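PDB 1Y7W: halotolerant alpha-type carbonic anhydrase (dCA II) from Dunaliella salina, which catalyses the reversible hydration of carbon dioxide to bicarbonate as a zinc enzyme of the alpha class that tolerates high salt. Local coordinates for residues A[131-137]-A[272-276]; A[137-141]-A[242-246]; A[143-147]-A[172-176]. One frame throughout, in Å; residues are numbered along the deposited sequence.

Contact 1 (A[131-137]-A[272-276]); sequences FHHFLSE and VVNNR. With ZN (zinc ion), chain D.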
loop_
_atom_site.group_PDB
_atom_site.type_symbol
_atom_site.label_atom_id
_atom_site.label_comp_id
_atom_site.label_asym_id
_atom_site.label_seq_id
_atom_site.Cartn_x
_atom_site.Cartn_y
_atom_site.Cartn_z
ATOM N N PHE A 131 -2.696 0.009 -5.229
ATOM C CA PHE A 131 -2.923 1.454 -5.142
ATOM C C PHE A 131 -4.299 1.850 -4.602
ATOM O O PHE A 131 -5.280 1.114 -4.761
ATOM C CB PHE A 131 -2.830 2.093 -6.542
ATOM C CG PHE A 131 -1.485 1.949 -7.220
ATOM C CD1 PHE A 131 -1.201 0.836 -8.006
ATOM C CD2 PHE A 131 -0.510 2.935 -7.057
ATOM C CE1 PHE A 131 0.043 0.717 -8.606
ATOM C CE2 PHE A 131 0.741 2.841 -7.645
ATOM C CZ PHE A 131 1.025 1.718 -8.425
ATOM N N HIS A 132 -4.353 3.045 -4.015
ATOM C CA HIS A 132 -5.650 3.608 -3.568
ATOM C C HIS A 132 -5.615 4.891 -4.414
ATOM O O HIS A 132 -4.730 5.739 -4.240
ATOM C CB HIS A 132 -5.642 3.830 -2.056
ATOM C CG HIS A 132 -5.643 2.534 -1.301
ATOM N ND1 HIS A 132 -6.794 1.815 -1.080
ATOM C CD2 HIS A 132 -4.620 1.752 -0.860
ATOM C CE1 HIS A 132 -6.494 0.653 -0.511
ATOM N NE2 HIS A 132 -5.182 0.591 -0.372
ATOM N N HIS A 133 -6.553 4.949 -5.372
ATOM C CA HIS A 133 -6.572 6.010 -6.372
ATOM C C HIS A 133 -7.652 7.076 -6.237
ATOM O O HIS A 133 -8.778 6.798 -5.821
ATOM C CB HIS A 133 -6.570 5.393 -7.814
ATOM C CG HIS A 133 -7.270 4.044 -7.950
ATOM N ND1 HIS A 133 -8.638 3.888 -7.987
ATOM C CD2 HIS A 133 -6.756 2.794 -8.104
ATOM C CE1 HIS A 133 -8.938 2.610 -8.164
ATOM N NE2 HIS A 133 -7.809 1.925 -8.239
ATOM N N PHE A 134 -7.248 8.292 -6.618
ATOM C CA PHE A 134 -8.022 9.517 -6.571
ATOM C C PHE A 134 -8.095 10.170 -5.196
ATOM O O PHE A 134 -8.051 11.399 -5.097
ATOM C CB PHE A 134 -9.368 9.319 -7.213
ATOM C CG PHE A 134 -9.240 9.187 -8.710
ATOM C CD1 PHE A 134 -8.943 10.312 -9.500
ATOM C CD2 PHE A 134 -9.251 7.935 -9.320
ATOM C CE1 PHE A 134 -8.656 10.148 -10.869
ATOM C CE2 PHE A 134 -8.970 7.780 -10.657
ATOM C CZ PHE A 134 -8.674 8.875 -11.433
ATOM N N LEU A 135 -8.179 9.372 -4.128
ATOM C CA LEU A 135 -8.068 9.960 -2.807
ATOM C C LEU A 135 -7.164 8.997 -2.018
ATOM O O LEU A 135 -7.437 7.808 -2.046
ATOM C CB LEU A 135 -9.430 10.054 -2.085
ATOM C CG LEU A 135 -10.343 11.235 -2.517
ATOM C CD1 LEU A 135 -11.612 11.195 -1.656
ATOM C CD2 LEU A 135 -9.557 12.575 -2.349
ATOM N N SER A 136 -6.153 9.497 -1.337
ATOM C CA SER A 136 -5.291 8.671 -0.514
ATOM C C SER A 136 -6.041 8.185 0.759
ATOM O O SER A 136 -7.051 8.804 1.183
ATOM C CB SER A 136 -4.050 9.457 -0.087
ATOM O OG SER A 136 -4.432 10.615 0.641
ATOM N N GLU A 137 -5.581 7.069 1.336
ATOM C CA GLU A 137 -6.164 6.565 2.595
ATOM C C GLU A 137 -5.582 7.388 3.756
ATOM O O GLU A 137 -6.318 8.011 4.545
ATOM C CB GLU A 137 -5.832 5.068 2.734
ATOM C CG GLU A 137 -6.514 4.289 1.619
ATOM C CD GLU A 137 -6.816 2.839 2.013
ATOM O OE1 GLU A 137 -5.878 2.125 2.429
ATOM O OE2 GLU A 137 -7.974 2.430 1.901
ATOM N N VAL A 272 -14.402 3.973 -8.197
ATOM C CA VAL A 272 -13.181 4.496 -8.760
ATOM C C VAL A 272 -12.325 5.148 -7.676
ATOM O O VAL A 272 -11.131 5.285 -7.856
ATOM C CB VAL A 272 -13.521 5.510 -9.855
ATOM C CG1 VAL A 272 -12.282 6.100 -10.423
ATOM C CG2 VAL A 272 -14.287 4.816 -10.976
ATOM N N VAL A 273 -12.931 5.570 -6.570
ATOM C CA VAL A 273 -12.170 6.209 -5.487
ATOM C C VAL A 273 -12.178 5.131 -4.339
ATOM O O VAL A 273 -13.160 4.982 -3.589
ATOM C CB VAL A 273 -12.845 7.526 -5.017
ATOM C CG1 VAL A 273 -11.923 8.252 -4.027
ATOM C CG2 VAL A 273 -13.098 8.475 -6.243
ATOM N N ASN A 274 -11.072 4.395 -4.204
ATOM C CA ASN A 274 -11.063 3.277 -3.249
ATOM C C ASN A 274 -10.291 3.453 -1.959
ATOM O O ASN A 274 -9.340 2.683 -1.656
ATOM C CB ASN A 274 -10.566 2.025 -4.005
ATOM C CG ASN A 274 -9.132 2.172 -4.506
ATOM O OD1 ASN A 274 -8.701 3.278 -4.848
ATOM N ND2 ASN A 274 -8.383 1.045 -4.584
ATOM N N ASN A 275 -10.628 4.505 -1.216
ATOM C CA ASN A 275 -10.002 4.752 0.071
ATOM C C ASN A 275 -10.952 4.526 1.249
ATOM O O ASN A 275 -12.138 4.941 1.231
ATOM C CB ASN A 275 -9.475 6.201 0.178
ATOM C CG ASN A 275 -10.615 7.228 0.067
ATOM O OD1 ASN A 275 -11.415 7.130 -0.831
ATOM N ND2 ASN A 275 -10.674 8.176 0.976
ATOM N N ARG A 276 -10.410 3.886 2.305
ATOM C CA ARG A 276 -11.181 3.740 3.533
ATOM C C ARG A 276 -11.002 5.089 4.281
ATOM O O ARG A 276 -9.907 5.689 4.253
ATOM C CB ARG A 276 -10.602 2.661 4.462
ATOM C CG ARG A 276 -11.469 2.524 5.711
ATOM C CD ARG A 276 -10.760 1.531 6.700
ATOM N NE ARG A 276 -11.656 1.117 7.792
ATOM C CZ ARG A 276 -11.271 0.388 8.832
ATOM N NH1 ARG A 276 -9.995 0.010 8.915
ATOM N NH2 ARG A 276 -12.149 0.034 9.786
HETATM ZN ZN ZN D . -3.886 -0.727 0.551
HETATM O O HOH W 1 -9.081 8.235 3.830
HETATM O O HOH W 2 -5.256 -1.689 1.475
#

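Contact 2 (A[137-141]-A[242-246]); sequences EHTIN and WHVFT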
loop_
_atom_site.group_PDB
_atom_site.type_symbol
_atom_site.label_atom_id
_atom_site.label_comp_id
_atom_site.label_asym_id
_atom_site.label_seq_id
_atom_site.Cartn_x
_atom_site.Cartn_y
_atom_site.Cartn_z
ATOM N N GLU A 137 -5.581 7.069 1.336
ATOM C CA GLU A 137 -6.164 6.565 2.595
ATOM C C GLU A 137 -5.582 7.388 3.756
ATOM O O GLU A 137 -6.318 8.011 4.545
ATOM C CB GLU A 137 -5.832 5.068 2.734
ATOM C CG GLU A 137 -6.514 4.289 1.619
ATOM C CD GLU A 137 -6.816 2.839 2.013
ATOM O OE1 GLU A 137 -5.878 2.125 2.429
ATOM O OE2 GLU A 137 -7.974 2.430 1.901
ATOM N N HIS A 138 -4.258 7.414 3.895
ATOM C CA HIS A 138 -3.709 8.289 4.947
ATOM C C HIS A 138 -3.755 9.749 4.466
ATOM O O HIS A 138 -3.838 9.984 3.252
ATOM C CB HIS A 138 -2.238 8.006 5.250
ATOM C CG HIS A 138 -2.024 6.690 5.911
ATOM N ND1 HIS A 138 -1.958 5.507 5.193
ATOM C CD2 HIS A 138 -1.954 6.349 7.225
ATOM C CE1 HIS A 138 -1.864 4.495 6.043
ATOM N NE2 HIS A 138 -1.864 4.972 7.274
ATOM N N THR A 139 -3.768 10.682 5.425
ATOM C CA THR A 139 -3.653 12.103 5.105
ATOM C C THR A 139 -2.405 12.553 5.878
ATOM O O THR A 139 -1.992 11.884 6.837
ATOM C CB THR A 139 -4.875 12.955 5.569
ATOM O OG1 THR A 139 -5.155 12.709 6.945
ATOM C CG2 THR A 139 -6.092 12.680 4.711
ATOM N N ILE A 140 -1.777 13.659 5.448
ATOM C CA ILE A 140 -0.604 14.228 6.096
ATOM C C ILE A 140 -1.016 15.679 6.407
ATOM O O ILE A 140 -1.373 16.454 5.508
ATOM C CB ILE A 140 0.643 14.199 5.165
ATOM C CG1 ILE A 140 0.957 12.737 4.768
ATOM C CG2 ILE A 140 1.859 14.703 5.923
ATOM C CD1 ILE A 140 2.179 12.632 3.801
ATOM N N ASN A 141 -0.983 16.012 7.689
ATOM C CA ASN A 141 -1.477 17.297 8.172
ATOM C C ASN A 141 -2.869 17.624 7.611
ATOM O O ASN A 141 -3.177 18.757 7.230
ATOM C CB ASN A 141 -0.424 18.398 7.918
ATOM C CG ASN A 141 0.857 18.073 8.610
ATOM O OD1 ASN A 141 0.839 17.737 9.781
ATOM N ND2 ASN A 141 1.966 18.108 7.894
ATOM N N TRP A 242 2.885 0.003 10.113
ATOM C CA TRP A 242 2.793 0.938 9.009
ATOM C C TRP A 242 4.033 1.828 8.907
ATOM O O TRP A 242 4.623 2.224 9.931
ATOM C CB TRP A 242 1.509 1.835 9.159
ATOM C CG TRP A 242 0.276 1.156 8.611
ATOM C CD1 TRP A 242 -0.676 0.426 9.306
ATOM C CD2 TRP A 242 -0.089 1.103 7.257
ATOM N NE1 TRP A 242 -1.625 -0.064 8.441
ATOM C CE2 TRP A 242 -1.281 0.343 7.168
ATOM C CE3 TRP A 242 0.479 1.632 6.086
ATOM C CZ2 TRP A 242 -1.928 0.103 5.947
ATOM C CZ3 TRP A 242 -0.153 1.409 4.880
ATOM C CH2 TRP A 242 -1.362 0.638 4.818
ATOM N N HIS A 243 4.418 2.139 7.672
ATOM C CA HIS A 243 5.556 3.032 7.416
ATOM C C HIS A 243 5.048 3.966 6.296
ATOM O O HIS A 243 5.069 3.612 5.123
ATOM C CB HIS A 243 6.788 2.246 6.931
ATOM C CG HIS A 243 7.149 1.069 7.788
ATOM N ND1 HIS A 243 6.376 -0.076 7.848
ATOM C CD2 HIS A 243 8.176 0.875 8.650
ATOM C CE1 HIS A 243 6.901 -0.911 8.728
ATOM N NE2 HIS A 243 7.988 -0.362 9.231
ATOM N N VAL A 244 4.570 5.151 6.657
ATOM C CA VAL A 244 4.048 6.085 5.668
ATOM C C VAL A 244 5.086 7.179 5.353
ATOM O O VAL A 244 5.361 8.015 6.201
ATOM C CB VAL A 244 2.744 6.709 6.193
ATOM C CG1 VAL A 244 2.154 7.622 5.143
ATOM C CG2 VAL A 244 1.764 5.601 6.528
ATOM N N PHE A 245 5.704 7.116 4.164
ATOM C CA PHE A 245 6.710 8.100 3.757
ATOM C C PHE A 245 6.053 9.436 3.564
ATOM O O PHE A 245 5.080 9.524 2.885
ATOM C CB PHE A 245 7.401 7.613 2.483
ATOM C CG PHE A 245 8.303 6.465 2.768
ATOM C CD1 PHE A 245 9.682 6.663 2.866
ATOM C CD2 PHE A 245 7.763 5.218 3.131
ATOM C CE1 PHE A 245 10.546 5.629 3.321
ATOM C CE2 PHE A 245 8.591 4.168 3.596
ATOM C CZ PHE A 245 9.998 4.379 3.683
ATOM N N THR A 246 6.661 10.475 4.112
ATOM C CA THR A 246 6.065 11.796 4.051
ATOM C C THR A 246 6.467 12.682 2.867
ATOM O O THR A 246 5.878 13.712 2.685
ATOM C CB THR A 246 6.284 12.492 5.438
ATOM O OG1 THR A 246 7.667 12.473 5.777
ATOM C CG2 THR A 246 5.513 11.715 6.518
#

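Contact 3 (A[143-147]-A[172-176]); sequences IHYPL and MYKYS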
loop_
_atom_site.group_PDB
_atom_site.type_symbol
_atom_site.label_atom_id
_atom_site.label_comp_id
_atom_site.label_asym_id
_atom_site.label_seq_id
_atom_site.Cartn_x
_atom_site.Cartn_y
_atom_site.Cartn_z
ATOM N N ILE A 143 -4.242 16.740 4.829
ATOM C CA ILE A 143 -4.320 16.801 3.380
ATOM C C ILE A 143 -4.266 15.439 2.708
ATOM O O ILE A 143 -3.421 14.645 3.090
ATOM C CB ILE A 143 -3.121 17.619 2.881
ATOM C CG1 ILE A 143 -3.188 19.006 3.505
ATOM C CG2 ILE A 143 -3.025 17.650 1.337
ATOM C CD1 ILE A 143 -4.455 19.685 3.203
ATOM N N HIS A 144 -5.154 15.208 1.743
ATOM C CA HIS A 144 -5.187 13.991 0.909
ATOM C C HIS A 144 -4.264 14.179 -0.304
ATOM O O HIS A 144 -3.904 15.335 -0.672
ATOM C CB HIS A 144 -6.599 13.677 0.360
ATOM C CG HIS A 144 -7.534 13.039 1.367
ATOM N ND1 HIS A 144 -7.610 11.670 1.554
ATOM C CD2 HIS A 144 -8.442 13.587 2.224
ATOM C CE1 HIS A 144 -8.531 11.399 2.472
ATOM N NE2 HIS A 144 -9.054 12.541 2.891
ATOM N N TYR A 145 -3.835 13.035 -0.887
ATOM C CA TYR A 145 -3.005 13.016 -2.100
ATOM C C TYR A 145 -3.847 12.248 -3.092
ATOM O O TYR A 145 -4.703 11.441 -2.706
ATOM C CB TYR A 145 -1.637 12.319 -1.857
ATOM C CG TYR A 145 -0.745 13.112 -0.953
ATOM C CD1 TYR A 145 0.227 13.962 -1.473
ATOM C CD2 TYR A 145 -0.962 13.130 0.428
ATOM C CE1 TYR A 145 0.957 14.808 -0.619
ATOM C CE2 TYR A 145 -0.258 13.947 1.258
ATOM C CZ TYR A 145 0.699 14.785 0.744
ATOM O OH TYR A 145 1.426 15.584 1.615
ATOM N N PRO A 146 -3.642 12.472 -4.388
ATOM C CA PRO A 146 -4.448 11.757 -5.373
ATOM C C PRO A 146 -4.106 10.266 -5.553
ATOM O O PRO A 146 -4.843 9.513 -6.220
ATOM C CB PRO A 146 -4.202 12.553 -6.664
ATOM C CG PRO A 146 -2.852 13.109 -6.464
ATOM C CD PRO A 146 -2.842 13.533 -5.023
ATOM N N LEU A 147 -3.002 9.855 -4.958
ATOM C CA LEU A 147 -2.611 8.431 -5.123
ATOM C C LEU A 147 -1.781 7.963 -3.958
ATOM O O LEU A 147 -0.922 8.699 -3.481
ATOM C CB LEU A 147 -1.803 8.254 -6.445
ATOM C CG LEU A 147 -1.467 6.815 -6.902
ATOM C CD1 LEU A 147 -2.780 5.970 -7.186
ATOM C CD2 LEU A 147 -0.589 6.903 -8.245
ATOM N N MET A 172 3.040 8.299 -1.107
ATOM C CA MET A 172 2.076 9.249 -1.695
ATOM C C MET A 172 2.562 9.838 -3.023
ATOM O O MET A 172 3.764 9.923 -3.276
ATOM C CB MET A 172 1.897 10.444 -0.735
ATOM C CG MET A 172 1.463 10.044 0.653
ATOM S SD MET A 172 -0.188 9.300 0.545
ATOM C CE MET A 172 -0.663 9.295 2.298
ATOM N N TYR A 173 1.613 10.292 -3.835
ATOM C CA TYR A 173 1.927 10.984 -5.069
ATOM C C TYR A 173 1.105 12.265 -5.042
ATOM O O TYR A 173 -0.092 12.192 -4.780
ATOM C CB TYR A 173 1.478 10.229 -6.297
ATOM C CG TYR A 173 2.184 8.924 -6.491
ATOM C CD1 TYR A 173 1.888 7.821 -5.663
ATOM C CD2 TYR A 173 3.172 8.783 -7.495
ATOM C CE1 TYR A 173 2.595 6.585 -5.840
ATOM C CE2 TYR A 173 3.870 7.571 -7.677
ATOM C CZ TYR A 173 3.573 6.483 -6.843
ATOM O OH TYR A 173 4.288 5.310 -7.010
ATOM N N LYS A 174 1.755 13.406 -5.238
ATOM C CA LYS A 174 1.024 14.675 -5.323
ATOM C C LYS A 174 0.840 15.062 -6.813
ATOM O O LYS A 174 1.649 14.690 -7.696
ATOM C CB LYS A 174 1.794 15.800 -4.617
ATOM C CG LYS A 174 3.142 16.125 -5.231
ATOM C CD LYS A 174 3.757 17.393 -4.603
ATOM C CE LYS A 174 5.162 17.676 -5.202
ATOM N NZ LYS A 174 5.884 18.844 -4.541
ATOM N N TYR A 175 -0.232 15.796 -7.110
ATOM C CA TYR A 175 -0.446 16.215 -8.486
ATOM C C TYR A 175 0.685 17.200 -8.809
ATOM O O TYR A 175 1.061 18.046 -8.000
ATOM C CB TYR A 175 -1.806 16.943 -8.668
ATOM C CG TYR A 175 -2.975 16.015 -8.898
ATOM C CD1 TYR A 175 -2.928 15.049 -9.892
ATOM C CD2 TYR A 175 -4.131 16.095 -8.107
ATOM C CE1 TYR A 175 -4.004 14.177 -10.095
ATOM C CE2 TYR A 175 -5.224 15.205 -8.315
ATOM C CZ TYR A 175 -5.129 14.258 -9.308
ATOM O OH TYR A 175 -6.135 13.345 -9.490
ATOM N N SER A 176 1.185 17.099 -10.017
ATOM C CA SER A 176 2.285 17.942 -10.450
ATOM C C SER A 176 2.159 18.090 -11.974
ATOM O O SER A 176 1.338 17.403 -12.582
ATOM C CB SER A 176 3.578 17.226 -10.077
ATOM O OG SER A 176 4.663 17.653 -10.845
#

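Contact 1 (A[131-137]-A[272-276])
His-132 and Asn-274 meet through a nearly straight hydrogen bond: the ring's ND1 donates in its own plane to the backbone O of Asn-274 at 2.8 Å, with an angle of 178° at the hydrogen. With CG between its backbone N and carbonyl carbon (chi1 63°), the Asn-274 amide grips the strand end as well: ND2 gives a hydrogen to a lone pair of Phe-131 O and OD1 takes one from His-133 N. It lies close to parallel with the His-133 ring (planes 26° apart), its OD1 over that ring's face, offset toward the rim. That ring donates from ND1 to Val-272 O, 2.9 Å away in the ring plane, while NE2 accepts a hydrogen bond from Gly-100 N; a leucine here would probably leave Val-272 O without its donor, Gly-100 N without its acceptor and the Asn-274 amide without the flat ring against it. Further along, Glu-137 OE2 receives Arg-276 N at 2.9 Å on its anti side, tilted out of the carboxylate plane, and OE1 hydrogen-bonds to Thr-232 OG1.

Apolar contact is confined to one end. Phe-134 CD2 touches Val-272 CG1 at 3.7 Å, and Leu-135 CB rests on Val-273 CG1 at 3.6 Å.

Zinc supplies the third kind of interaction: His-132 NE2 binds it at 2.1 Å, alongside His-130, His-150 and a water. Glu-137 OE1 sits over the centre of the His-132 ring. ND1 tied to a backbone carbonyl and NE2 on the metal make Asn-274 a second-shell partner that orients the ligand, as in the three-histidine zinc site of the alpha carbonic anhydrases.

Contact 2 (A[137-141]-A[242-246])
The imidazole of His-138 is wedged against Trp-242 and Val-244, and this is the tight part of the contact. Its CE1 corner points at the face of the tryptophan's six-membered ring, 3.7 Å from Trp-242 CE3, in an edge-to-face pair with planes 61° apart. One face of the same imidazole is covered by Val-244: CG2 stands 3.7 Å from the ring centroid and only 6° off the normal, a CH-pi contact almost dead centre. That methyl lies anti to its carbonyl carbon, which carries it out over the ring. No hydrogen bond joins the two segments; both nitrogens of His-138 are used by other residues, ND1 by Glu-148 and NE2 by Tyr-227, so the ring's rotation is fixed from two directions.

The other end is looser. Ile-140 reaches across with its CD1 alone, 4.0 Å from Thr-246 CA and 4.4 Å from Thr-246 CG2, and Thr-246, partly exposed, turns its hydroxyl to Tyr-291.

Trp-242 stacks on Tyr-227; strand 139-140 pairs with 55-56. The contact packs this small parallel sheet against strand 240-251 of the central mixed sheet of the alpha carbonic anhydrase fold and borders the zinc site, the Trp-242 side chain about 5 Å from the metal (nearest atoms).

Contact 3 (A[143-147]-A[172-176])
In the central mixed sheet of the alpha carbonic anhydrase fold, this contact lies where the loop after strand 139-140 enters strand 147-155 and comes alongside its antiparallel neighbour, strand 166-175. The strands are joined here by one backbone hydrogen bond, Tyr-173 N to Leu-147 O at 3.0 Å, bent to 144° at the hydrogen. Side chains do the rest.

Leu-147 and Tyr-173 lie side by side and point the same way. With CG anti to the backbone N (chi1 -172°), the leucine brings CD2 over one face of the tyrosine ring, 3.7 Å from Tyr-173 CD1. The Tyr-145 ring crosses Met-172 at about a right angle: Met-172 CB lies over its face, 3.8 Å from Tyr-145 CG, and Met-172 SD approaches obliquely, 3.9 Å from Tyr-145 CD2, a Met-aromatic contact. The rim of that ring meets the backbone O of Tyr-173 in plane, while Ile-140 and Pro-248 also pack on Tyr-145.

Pro-146 fits between backbone and ring, its CD 3.1 Å from Tyr-173 O. Towards the partly exposed end it sets its CB-CG edge on the face of Tyr-175, a ring that also makes a cation-pi contact with Arg-253. Pro-146 CG stands over the centre of the Tyr-175 ring, 3.5 Å from the centroid and 8° off the normal.

How the contacts relate
Along the chain, contact 3 (143-147 with 172-176) falls within the span bridged by contact 2, and contact 2 within that of contact 1; their centres lie about 10 to 13 Å apart. All three reach the same mixed sheet: contact 1 from the end of strand 120-133, contact 3 between strands 147-155 and 166-175, and contact 2 by bringing strand 139-140, of the small parallel sheet, against strand 240-251, which neighbours 166-175. Glu-137 belongs to both contacts 1 and 2. Ser-136 probably hydrogen-bonds to His-144 and Tyr-145, linking contacts 1 and 3, while Ile-140 CD1 packs on Tyr-145 and Met-172 between contacts 2 and 3. The zinc-binding end of 120-133 is thus tied through 136-145 to neighbouring strands.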